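Local coordinates for uncharacterized protein AF0587 (Archaeoglobus fulgidus DSM 4304, PDB 2Q07), which is of unknown function but belongs to the archaeosine synthase type 1 family and, through its PUA domain, probably binds RNA during tRNA modification, at residues 20-25 with 105-110; 26-31 with 59-64; 72-77 with 173-178; 32-37 with 114-119. All blocks are in the same frame, centred on the assembly; numbering follows the deposited sequence.

Overall arrangement
Contacts 1, 2 and 4 all lie in the α/β domain of this C-terminal part of the protein, whereas contact 3 joins that domain to helix 168-181 of the pre-PUA region. Contacts 2 and 4 share the mixed sheet, their centres about 9 Å apart, and are tied by the salt bridge Asp30 to Arg114. Contact 1 packs a helix pair against one face of the sheet, about 12 Å from the centre of contact 2, with Tyr25 and Phe107 both meeting Ile63. Contact 3 is also centred about 12 Å from contact 1; the His175 ring reaches Lys26 of contact 2, and Arg73 pairs with Glu62. No ligand is present to mark an active site.

Contact 1 of 4, residues 20-25 with 105-110; sequences RALECY and KRFIEK
Helix segments 20-24 and 105-110 run nearly parallel, their axes 14° apart and 10.0 Å from each other, and Tyr25 is the first residue to leave helical geometry after the shorter helix. The pair belongs to the helical layer that covers one side of the mixed sheet in the α/β domain. Phe107 touches Ala21, Leu22 and Tyr25. Its ring edge points at the face of Tyr25 in a T-shaped stack, with centroids 5.5 Å apart and planes at 85°. The far end of the ring reaches the first helix, Phe107 CZ lying 4.0 Å from Ala21 CB. Leu22, with CG anti to the backbone N, sends CD1 obliquely across Lys110, 3.6 Å from Lys110 CB. An alanine in place of Phe107 would probably lose the T-shaped stack and the contact with Ala21 CB, loosening the helix pair. Ile63 and Pro72, on sheet strands 61-65 and 70-72, touch both aromatic side chains. Lys110 bends at chi2 and chi4 so that its NZ donates to Leu22 O, in the last turn of helix 16-24, at 2.7 Å and weakly to Tyr25 O at 3.5 Å. A water accepts from Lys110 NZ and donates to Glu23 O at 2.7 Å.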
# COMPACT_ATOMS: atom_id res chain seq x y z
N ARG A 20 8.38 2.73 -5.06
CA ARG A 20 8.10 3.15 -3.70
C ARG A 20 7.61 2.00 -2.85
O ARG A 20 7.99 1.88 -1.68
CB ARG A 20 7.08 4.29 -3.71
CG ARG A 20 6.71 4.81 -2.34
CD ARG A 20 7.92 5.26 -1.57
NE ARG A 20 7.55 5.85 -0.29
CZ ARG A 20 8.41 6.38 0.57
NH1 ARG A 20 9.71 6.38 0.30
NH2 ARG A 20 7.97 6.91 1.71
N ALA A 21 6.77 1.15 -3.42
CA ALA A 21 6.25 0.01 -2.67
C ALA A 21 7.40 -0.94 -2.35
O ALA A 21 7.47 -1.50 -1.27
CB ALA A 21 5.16 -0.71 -3.47
N LEU A 22 8.32 -1.08 -3.30
CA LEU A 22 9.46 -1.97 -3.10
C LEU A 22 10.37 -1.51 -1.96
O LEU A 22 10.90 -2.33 -1.23
CB LEU A 22 10.28 -2.08 -4.40
CG LEU A 22 11.43 -3.09 -4.42
CD1 LEU A 22 10.90 -4.51 -4.33
CD2 LEU A 22 12.22 -2.90 -5.71
N GLU A 23 10.55 -0.21 -1.80
CA GLU A 23 11.42 0.23 -0.71
C GLU A 23 10.71 0.24 0.65
O GLU A 23 11.36 0.23 1.69
CB GLU A 23 12.07 1.59 -1.01
CG GLU A 23 11.13 2.77 -1.17
CD GLU A 23 11.89 4.07 -1.44
OE1 GLU A 23 12.72 4.48 -0.60
OE2 GLU A 23 11.67 4.69 -2.51
N CYS A 24 9.38 0.23 0.63
CA CYS A 24 8.61 0.24 1.87
C CYS A 24 8.11 -1.14 2.29
O CYS A 24 7.57 -1.31 3.39
CB CYS A 24 7.41 1.19 1.73
SG CYS A 24 7.86 2.90 1.30
N TYR A 25 8.30 -2.13 1.42
CA TYR A 25 7.84 -3.50 1.65
C TYR A 25 8.55 -4.22 2.80
O TYR A 25 9.74 -4.46 2.74
CB TYR A 25 8.01 -4.30 0.36
CG TYR A 25 7.38 -5.67 0.37
CD1 TYR A 25 6.16 -5.90 1.00
CD2 TYR A 25 7.99 -6.73 -0.29
CE1 TYR A 25 5.55 -7.16 0.97
CE2 TYR A 25 7.40 -7.99 -0.33
CZ TYR A 25 6.19 -8.20 0.30
OH TYR A 25 5.61 -9.45 0.26
N LYS A 105 9.71 -10.69 -9.17
CA LYS A 105 10.99 -11.15 -8.66
C LYS A 105 11.56 -10.17 -7.65
O LYS A 105 12.12 -10.57 -6.63
CB LYS A 105 12.02 -11.33 -9.79
CG LYS A 105 13.36 -11.84 -9.25
CD LYS A 105 14.31 -12.35 -10.31
CE LYS A 105 15.06 -11.23 -11.00
NZ LYS A 105 16.18 -11.78 -11.82
N ARG A 106 11.43 -8.88 -7.95
CA ARG A 106 11.93 -7.83 -7.06
C ARG A 106 11.31 -7.89 -5.68
O ARG A 106 12.00 -7.77 -4.68
CB ARG A 106 11.69 -6.46 -7.68
CG ARG A 106 12.36 -6.33 -9.02
CD ARG A 106 12.59 -4.90 -9.39
NE ARG A 106 13.22 -4.81 -10.70
CZ ARG A 106 13.73 -3.69 -11.21
NH1 ARG A 106 13.68 -2.57 -10.50
NH2 ARG A 106 14.27 -3.70 -12.42
N PHE A 107 9.99 -8.09 -5.62
CA PHE A 107 9.30 -8.17 -4.34
C PHE A 107 9.68 -9.44 -3.58
O PHE A 107 9.83 -9.42 -2.36
CB PHE A 107 7.78 -8.12 -4.55
CG PHE A 107 7.25 -6.73 -4.79
CD1 PHE A 107 6.70 -6.39 -6.02
CD2 PHE A 107 7.27 -5.79 -3.77
CE1 PHE A 107 6.18 -5.12 -6.23
CE2 PHE A 107 6.75 -4.51 -3.98
CZ PHE A 107 6.21 -4.17 -5.20
N ILE A 108 9.83 -10.55 -4.30
CA ILE A 108 10.20 -11.81 -3.68
C ILE A 108 11.61 -11.70 -3.08
O ILE A 108 11.85 -12.11 -1.95
CB ILE A 108 10.19 -12.96 -4.71
CG1 ILE A 108 8.75 -13.33 -5.05
CG2 ILE A 108 10.96 -14.18 -4.16
CD1 ILE A 108 8.67 -14.39 -6.15
N GLU A 109 12.53 -11.13 -3.85
CA GLU A 109 13.90 -10.99 -3.37
C GLU A 109 14.04 -9.92 -2.28
O GLU A 109 14.81 -10.08 -1.34
CB GLU A 109 14.84 -10.73 -4.57
CG GLU A 109 14.96 -11.99 -5.45
CD GLU A 109 16.03 -11.92 -6.53
OE1 GLU A 109 16.69 -12.96 -6.75
OE2 GLU A 109 16.20 -10.85 -7.17
N LYS A 110 13.28 -8.84 -2.39
CA LYS A 110 13.31 -7.79 -1.37
C LYS A 110 12.74 -8.36 -0.07
O LYS A 110 13.22 -8.06 1.01
CB LYS A 110 12.47 -6.58 -1.81
CG LYS A 110 12.21 -5.57 -0.68
CD LYS A 110 13.50 -4.91 -0.21
CE LYS A 110 13.31 -4.14 1.10
NZ LYS A 110 12.36 -2.99 1.00
O HOH W 1 13.89 -0.60 1.21

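Contact 2 of 4, residues 26-31 with 59-64; sequences KPFSDT and NVNEII
Lys26 opens the loop that follows helix 16-24. Pro27 comes next, laying CB against the side-chain amide of Asn61. Phe28 places one face of its ring against that amide, with the two planes 39° apart. The ring gets there through the crowded chi1 of 59°, with CG between the backbone N and the carbonyl carbon. Its edge meets Asn59 O, 3.7 Å from Phe28 CE1, and Phe28 CZ is 3.8 Å from Val60 O. An alanine in place of Phe28 would probably uncover the Asn61 amide and leave the 59-60 backbone without its aromatic neighbour. Strand 61-65, reached here, is the second strand of a β-α-β unit that starts at strand 31-36 and passes through helix 47-55, so the loop converges on the place where the two parallel strands begin to pair. Ser29 forms an ST turn there: its OG accepts from Thr31 N at 3.0 Å in a nearly straight bond, while Ser29 OG also packs on Val60 CG1 at 3.6 Å. The carboxylate of Asp30 forms a salt bridge with Arg114. Thr31 starts the strand pairing, its O accepting from Asn61 N at 3.2 Å with a bent N-H...O angle of 136°, and Thr31 CB rests 3.8 Å from Val60 CG1.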
# COMPACT_ATOMS: atom_id res chain seq x y z
N LYS A 26 7.80 -4.55 3.85
CA LYS A 26 8.40 -5.27 4.98
C LYS A 26 7.58 -6.48 5.40
O LYS A 26 6.59 -6.36 6.11
CB LYS A 26 8.60 -4.33 6.17
CG LYS A 26 9.36 -3.05 5.81
CD LYS A 26 9.71 -2.23 7.04
CE LYS A 26 10.24 -0.85 6.65
NZ LYS A 26 9.19 -0.04 5.92
N PRO A 27 8.00 -7.68 4.96
CA PRO A 27 7.32 -8.94 5.27
C PRO A 27 7.30 -9.27 6.76
O PRO A 27 8.08 -8.73 7.54
CB PRO A 27 8.14 -9.97 4.48
CG PRO A 27 8.65 -9.18 3.32
CD PRO A 27 9.08 -7.89 3.98
N PHE A 28 6.39 -10.16 7.15
CA PHE A 28 6.28 -10.60 8.53
C PHE A 28 6.41 -12.12 8.57
O PHE A 28 6.34 -12.74 9.64
CB PHE A 28 4.94 -10.17 9.12
CG PHE A 28 3.75 -10.70 8.37
CD1 PHE A 28 3.30 -12.01 8.58
CD2 PHE A 28 3.06 -9.91 7.46
CE1 PHE A 28 2.19 -12.51 7.90
CE2 PHE A 28 1.95 -10.39 6.78
CZ PHE A 28 1.51 -11.69 7.00
N SER A 29 6.64 -12.71 7.40
CA SER A 29 6.75 -14.17 7.26
C SER A 29 7.91 -14.54 6.34
O SER A 29 8.38 -13.72 5.57
CB SER A 29 5.44 -14.72 6.68
OG SER A 29 5.53 -16.10 6.35
N ASP A 30 8.36 -15.79 6.42
CA ASP A 30 9.45 -16.27 5.58
C ASP A 30 8.87 -16.95 4.35
O ASP A 30 9.59 -17.39 3.46
CB ASP A 30 10.32 -17.26 6.37
CG ASP A 30 9.56 -18.51 6.76
OD1 ASP A 30 8.34 -18.44 7.00
OD2 ASP A 30 10.19 -19.58 6.85
N THR A 31 7.54 -17.04 4.31
CA THR A 31 6.84 -17.66 3.19
C THR A 31 5.90 -16.64 2.55
O THR A 31 5.29 -15.82 3.24
CB THR A 31 6.01 -18.88 3.66
OG1 THR A 31 6.91 -19.90 4.13
CG2 THR A 31 5.17 -19.45 2.52
N ASN A 59 -1.49 -17.18 7.22
CA ASN A 59 -0.57 -16.49 8.12
C ASN A 59 0.79 -16.24 7.49
O ASN A 59 1.81 -16.17 8.19
CB ASN A 59 -0.37 -17.26 9.42
CG ASN A 59 -1.55 -17.13 10.36
OD1 ASN A 59 -2.19 -16.09 10.41
ND2 ASN A 59 -1.83 -18.18 11.12
N VAL A 60 0.81 -16.11 6.17
CA VAL A 60 2.04 -15.81 5.46
C VAL A 60 1.74 -14.60 4.59
O VAL A 60 0.57 -14.24 4.41
CB VAL A 60 2.49 -16.98 4.59
CG1 VAL A 60 2.76 -18.21 5.47
CG2 VAL A 60 1.43 -17.28 3.53
N ASN A 61 2.78 -13.96 4.08
CA ASN A 61 2.62 -12.78 3.23
C ASN A 61 1.95 -13.16 1.92
O ASN A 61 2.06 -14.31 1.47
CB ASN A 61 3.99 -12.16 2.96
CG ASN A 61 4.42 -11.22 4.07
OD1 ASN A 61 4.00 -10.05 4.10
ND2 ASN A 61 5.25 -11.71 4.99
N GLU A 62 1.28 -12.19 1.30
CA GLU A 62 0.57 -12.43 0.05
C GLU A 62 0.92 -11.42 -1.02
O GLU A 62 1.09 -10.24 -0.75
CB GLU A 62 -0.95 -12.37 0.29
CG GLU A 62 -1.52 -13.45 1.19
CD GLU A 62 -2.86 -13.05 1.80
OE1 GLU A 62 -2.90 -12.03 2.52
OE2 GLU A 62 -3.87 -13.74 1.56
N ILE A 63 1.02 -11.90 -2.25
CA ILE A 63 1.29 -11.02 -3.37
C ILE A 63 0.28 -11.42 -4.43
O ILE A 63 0.16 -12.59 -4.77
CB ILE A 63 2.72 -11.20 -3.90
CG1 ILE A 63 3.73 -10.68 -2.86
CG2 ILE A 63 2.87 -10.46 -5.23
CD1 ILE A 63 5.16 -10.85 -3.26
N ILE A 64 -0.47 -10.45 -4.92
CA ILE A 64 -1.46 -10.70 -5.95
C ILE A 64 -0.84 -10.42 -7.32
O ILE A 64 -0.36 -9.31 -7.57
CB ILE A 64 -2.71 -9.79 -5.77
CG1 ILE A 64 -3.45 -10.16 -4.49
CG2 ILE A 64 -3.63 -9.90 -7.00
CD1 ILE A 64 -2.86 -9.56 -3.23

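Contact 3 of 4, residues 72-77 with 173-178; sequences PREFEL and LEHMLS
The imidazole of His175 is the flat group at the centre: Glu74 lies over one of its faces, and its edge is turned to Phe75. Glu74 bends at chi2 (77°) so that its CG sits 3.7 Å from the His175 ring centroid, a CH-pi contact 9° off the normal, with Glu74 CB 3.5 Å from His175 CG. At the rim, His175 CD2 approaches Phe75 CZ at 3.6 Å, and the rings form an offset T-shaped pair with planes at 76°. The rotation of the imidazole is fixed by two outside bonds, ND1 to Arg171 O and NE2 to Lys26 N, consistent with a neutral ring protonated at ND1. The third flat group, the guanidinium of Arg73, forms a salt bridge within its own segment: Arg73 NE and NH2 both donate to Glu76 OE2, NH2 (2.8 Å) on the syn lone pair and NE from above the carboxylate plane. Leu77 CB touches the selenium of Met176, a selenomethionine, at 3.9 Å. The contact seats a short 3-10 turn of the α/β domain on helix 168-181 of the pre-PUA region. Phe75 also packs on Phe17 and Ala21 of helix 16-24, and Met176 continues to Leu215 on strand 214-217.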
# COMPACT_ATOMS: atom_id res chain seq x y z
N PRO A 72 1.75 -6.41 -3.48
CA PRO A 72 1.82 -7.08 -2.19
C PRO A 72 0.48 -6.72 -1.52
O PRO A 72 -0.00 -5.59 -1.65
CB PRO A 72 3.00 -6.39 -1.50
CG PRO A 72 3.92 -6.11 -2.67
CD PRO A 72 2.96 -5.59 -3.72
N ARG A 73 -0.11 -7.67 -0.82
CA ARG A 73 -1.38 -7.43 -0.16
C ARG A 73 -1.42 -6.13 0.66
O ARG A 73 -2.46 -5.49 0.77
CB ARG A 73 -1.73 -8.61 0.74
CG ARG A 73 -2.94 -8.40 1.63
CD ARG A 73 -3.96 -9.49 1.42
NE ARG A 73 -4.75 -9.26 0.22
CZ ARG A 73 -5.32 -10.22 -0.51
NH1 ARG A 73 -5.21 -11.49 -0.17
NH2 ARG A 73 -6.03 -9.88 -1.57
N GLU A 74 -0.27 -5.74 1.21
CA GLU A 74 -0.18 -4.54 2.04
C GLU A 74 -0.42 -3.22 1.31
O GLU A 74 -0.68 -2.20 1.95
CB GLU A 74 1.19 -4.48 2.73
CG GLU A 74 1.45 -5.58 3.75
CD GLU A 74 1.79 -6.93 3.12
OE1 GLU A 74 1.88 -7.04 1.88
OE2 GLU A 74 1.98 -7.89 3.89
N PHE A 75 -0.32 -3.24 -0.01
CA PHE A 75 -0.53 -2.03 -0.79
C PHE A 75 -1.81 -2.09 -1.62
O PHE A 75 -2.05 -1.21 -2.44
CB PHE A 75 0.66 -1.79 -1.73
CG PHE A 75 2.01 -1.75 -1.04
CD1 PHE A 75 2.92 -2.78 -1.20
CD2 PHE A 75 2.36 -0.66 -0.24
CE1 PHE A 75 4.17 -2.74 -0.58
CE2 PHE A 75 3.61 -0.60 0.39
CZ PHE A 75 4.52 -1.64 0.22
N GLU A 76 -2.63 -3.11 -1.40
CA GLU A 76 -3.83 -3.26 -2.22
C GLU A 76 -4.91 -2.18 -2.05
O GLU A 76 -5.92 -2.21 -2.74
CB GLU A 76 -4.44 -4.66 -2.03
CG GLU A 76 -5.51 -4.77 -0.97
CD GLU A 76 -6.27 -6.09 -1.07
OE1 GLU A 76 -7.40 -6.15 -0.54
OE2 GLU A 76 -5.74 -7.07 -1.66
N LEU A 77 -4.69 -1.22 -1.16
CA LEU A 77 -5.66 -0.15 -0.94
C LEU A 77 -5.20 1.19 -1.53
O LEU A 77 -5.96 2.15 -1.58
CB LEU A 77 -5.94 0.01 0.56
CG LEU A 77 -7.26 -0.61 1.07
CD1 LEU A 77 -7.61 -1.87 0.30
CD2 LEU A 77 -7.14 -0.88 2.56
N LEU A 173 -2.21 -0.82 7.12
CA LEU A 173 -2.22 0.57 7.52
C LEU A 173 -0.80 1.06 7.74
O LEU A 173 -0.46 2.18 7.34
CB LEU A 173 -3.07 0.75 8.79
CG LEU A 173 -4.59 0.61 8.66
CD1 LEU A 173 -5.23 0.71 10.04
CD2 LEU A 173 -5.14 1.70 7.74
N GLU A 174 0.03 0.24 8.37
CA GLU A 174 1.42 0.62 8.61
C GLU A 174 2.15 0.83 7.29
O GLU A 174 2.95 1.75 7.15
CB GLU A 174 2.17 -0.44 9.43
CG GLU A 174 1.56 -0.69 10.80
CD GLU A 174 2.31 -1.73 11.60
OE1 GLU A 174 2.73 -2.76 11.02
OE2 GLU A 174 2.46 -1.53 12.83
N HIS A 175 1.88 -0.04 6.31
CA HIS A 175 2.52 0.06 5.01
C HIS A 175 2.07 1.28 4.22
O HIS A 175 2.84 1.83 3.44
CB HIS A 175 2.29 -1.20 4.16
CG HIS A 175 3.29 -2.29 4.41
ND1 HIS A 175 3.33 -3.00 5.59
CD2 HIS A 175 4.30 -2.76 3.65
CE1 HIS A 175 4.33 -3.86 5.55
NE2 HIS A 175 4.94 -3.73 4.39
N MSE A 176 0.83 1.72 4.42
CA MSE A 176 0.34 2.89 3.70
C MSE A 176 0.99 4.16 4.25
O MSE A 176 1.30 5.08 3.50
CB MSE A 176 -1.17 2.97 3.79
CG MSE A 176 -1.85 1.76 3.17
SE MSE A 176 -3.75 1.92 3.11
CE MSE A 176 -4.21 1.08 4.77
N LEU A 177 1.19 4.19 5.56
CA LEU A 177 1.83 5.33 6.22
C LEU A 177 3.28 5.42 5.72
O LEU A 177 3.78 6.50 5.40
CB LEU A 177 1.81 5.11 7.74
CG LEU A 177 0.53 5.51 8.46
CD1 LEU A 177 0.66 5.20 9.96
CD2 LEU A 177 0.30 7.01 8.25
N SER A 178 3.93 4.27 5.67
CA SER A 178 5.31 4.17 5.20
C SER A 178 5.39 4.66 3.76
O SER A 178 6.20 5.51 3.42
CB SER A 178 5.77 2.71 5.30
OG SER A 178 7.14 2.57 4.99

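Contact 4 of 4, residues 32-37 with 114-119; sequences VLLLPC and RKVVAH
Four backbone hydrogen bonds join strands 32-36 and 115-118, which run parallel with a crossing angle of -23°. Val32 uses both its polar atoms: Val32 N donates to Lys115 O at 3.1 Å, and Val32 O accepts from Val117 N at 2.9 Å. Two residues on, Leu34 repeats the pattern. Leu34 N meets Val117 O at 2.8 Å in an almost straight bond (178°), whereas His119 N reaches Leu34 O at 2.9 Å along a bent path of 137°. Side chains follow this register. On one face Val32 and Val116 lie side by side, with Val32 CG1 3.8 Å from Val116 CG2, and Leu34 crosses Val116 so closely that Leu34 CD1 and Val116 CG1 stand 3.4 Å apart, tighter than usual van der Waals contact. On the other face Leu33 CD1 meets Val117 CG1 at 4.0 Å. Leu33 CD1 also touches His119 CB at 3.8 Å. Strand 31-36 is the middle strand of the five-stranded mixed sheet, and helices cover both faces, giving a three-layer α/β/α arrangement consistent with a UDG-like fold. Val128 of helix 123-132 covers Leu34 and Ala118; Leu156 of helix 150-160 covers Leu33 and Val117. The other backbone edge of strand 31-36 is bonded through Leu33 to Asn61 and Ile63. At the strand ends polar partners hold the side chains: Lys115 NZ forms a salt bridge with Glu159, and the His119 ring is pinned through ND1 to Thr142 OG1 and through NE2 to Val147 O.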
# COMPACT_ATOMS: atom_id res chain seq x y z
N VAL A 32 5.80 -16.66 1.22
CA VAL A 32 4.89 -15.75 0.54
C VAL A 32 3.94 -16.52 -0.37
O VAL A 32 4.37 -17.38 -1.15
CB VAL A 32 5.64 -14.69 -0.30
CG1 VAL A 32 6.48 -15.37 -1.39
CG2 VAL A 32 4.64 -13.73 -0.94
N LEU A 33 2.66 -16.22 -0.26
CA LEU A 33 1.62 -16.85 -1.06
C LEU A 33 1.28 -15.99 -2.29
O LEU A 33 0.96 -14.80 -2.16
CB LEU A 33 0.37 -17.03 -0.19
CG LEU A 33 -0.87 -17.60 -0.87
CD1 LEU A 33 -0.56 -19.00 -1.38
CD2 LEU A 33 -2.02 -17.62 0.14
N LEU A 34 1.37 -16.58 -3.48
CA LEU A 34 1.04 -15.86 -4.70
C LEU A 34 -0.40 -16.21 -5.10
O LEU A 34 -0.79 -17.38 -5.11
CB LEU A 34 2.02 -16.22 -5.83
CG LEU A 34 3.51 -16.10 -5.50
CD1 LEU A 34 4.34 -16.39 -6.75
CD2 LEU A 34 3.82 -14.71 -4.96
N LEU A 35 -1.17 -15.18 -5.43
CA LEU A 35 -2.57 -15.33 -5.78
C LEU A 35 -2.96 -14.61 -7.07
O LEU A 35 -2.31 -13.66 -7.49
CB LEU A 35 -3.44 -14.82 -4.63
CG LEU A 35 -3.23 -15.52 -3.29
CD1 LEU A 35 -3.88 -14.72 -2.18
CD2 LEU A 35 -3.81 -16.93 -3.38
N PRO A 36 -4.06 -15.05 -7.70
CA PRO A 36 -4.48 -14.39 -8.94
C PRO A 36 -5.26 -13.11 -8.64
O PRO A 36 -5.92 -13.00 -7.61
CB PRO A 36 -5.34 -15.45 -9.60
CG PRO A 36 -6.07 -16.02 -8.42
CD PRO A 36 -4.97 -16.15 -7.36
N CYS A 37 -5.16 -12.13 -9.53
CA CYS A 37 -5.92 -10.90 -9.33
C CYS A 37 -7.38 -11.26 -9.60
O CYS A 37 -7.67 -12.32 -10.13
CB CYS A 37 -5.44 -9.80 -10.29
SG CYS A 37 -5.51 -10.25 -12.03
N ARG A 114 11.98 -17.51 2.03
CA ARG A 114 12.70 -18.77 1.84
C ARG A 114 11.85 -19.69 0.99
O ARG A 114 12.36 -20.65 0.41
CB ARG A 114 12.99 -19.44 3.18
CG ARG A 114 11.75 -19.84 3.98
CD ARG A 114 12.11 -20.86 5.07
NE ARG A 114 11.57 -22.18 4.75
CZ ARG A 114 10.32 -22.56 5.01
NH1 ARG A 114 9.49 -21.72 5.61
NH2 ARG A 114 9.91 -23.77 4.66
N LYS A 115 10.56 -19.40 0.91
CA LYS A 115 9.65 -20.21 0.12
C LYS A 115 8.53 -19.39 -0.53
O LYS A 115 7.98 -18.47 0.07
CB LYS A 115 9.03 -21.31 1.00
CG LYS A 115 8.33 -22.39 0.21
CD LYS A 115 6.84 -22.38 0.45
CE LYS A 115 6.49 -22.99 1.80
NZ LYS A 115 6.64 -24.47 1.76
N VAL A 116 8.23 -19.73 -1.78
CA VAL A 116 7.19 -19.07 -2.55
C VAL A 116 6.13 -20.12 -2.91
O VAL A 116 6.43 -21.09 -3.60
CB VAL A 116 7.77 -18.47 -3.88
CG1 VAL A 116 6.64 -17.89 -4.74
CG2 VAL A 116 8.80 -17.42 -3.58
N VAL A 117 4.90 -19.93 -2.42
CA VAL A 117 3.82 -20.84 -2.75
C VAL A 117 2.96 -20.19 -3.83
O VAL A 117 2.21 -19.25 -3.57
CB VAL A 117 2.90 -21.12 -1.54
CG1 VAL A 117 1.85 -22.12 -1.94
CG2 VAL A 117 3.70 -21.63 -0.36
N ALA A 118 3.08 -20.71 -5.05
CA ALA A 118 2.33 -20.17 -6.18
C ALA A 118 0.94 -20.78 -6.31
O ALA A 118 0.78 -21.84 -6.91
CB ALA A 118 3.12 -20.39 -7.46
N HIS A 119 -0.07 -20.13 -5.75
CA HIS A 119 -1.42 -20.65 -5.84
C HIS A 119 -2.14 -19.98 -6.99
O HIS A 119 -3.07 -19.20 -6.81
CB HIS A 119 -2.20 -20.41 -4.55
CG HIS A 119 -3.35 -21.35 -4.37
ND1 HIS A 119 -3.18 -22.69 -4.10
CD2 HIS A 119 -4.68 -21.15 -4.48
CE1 HIS A 119 -4.37 -23.28 -4.04
NE2 HIS A 119 -5.29 -22.37 -4.28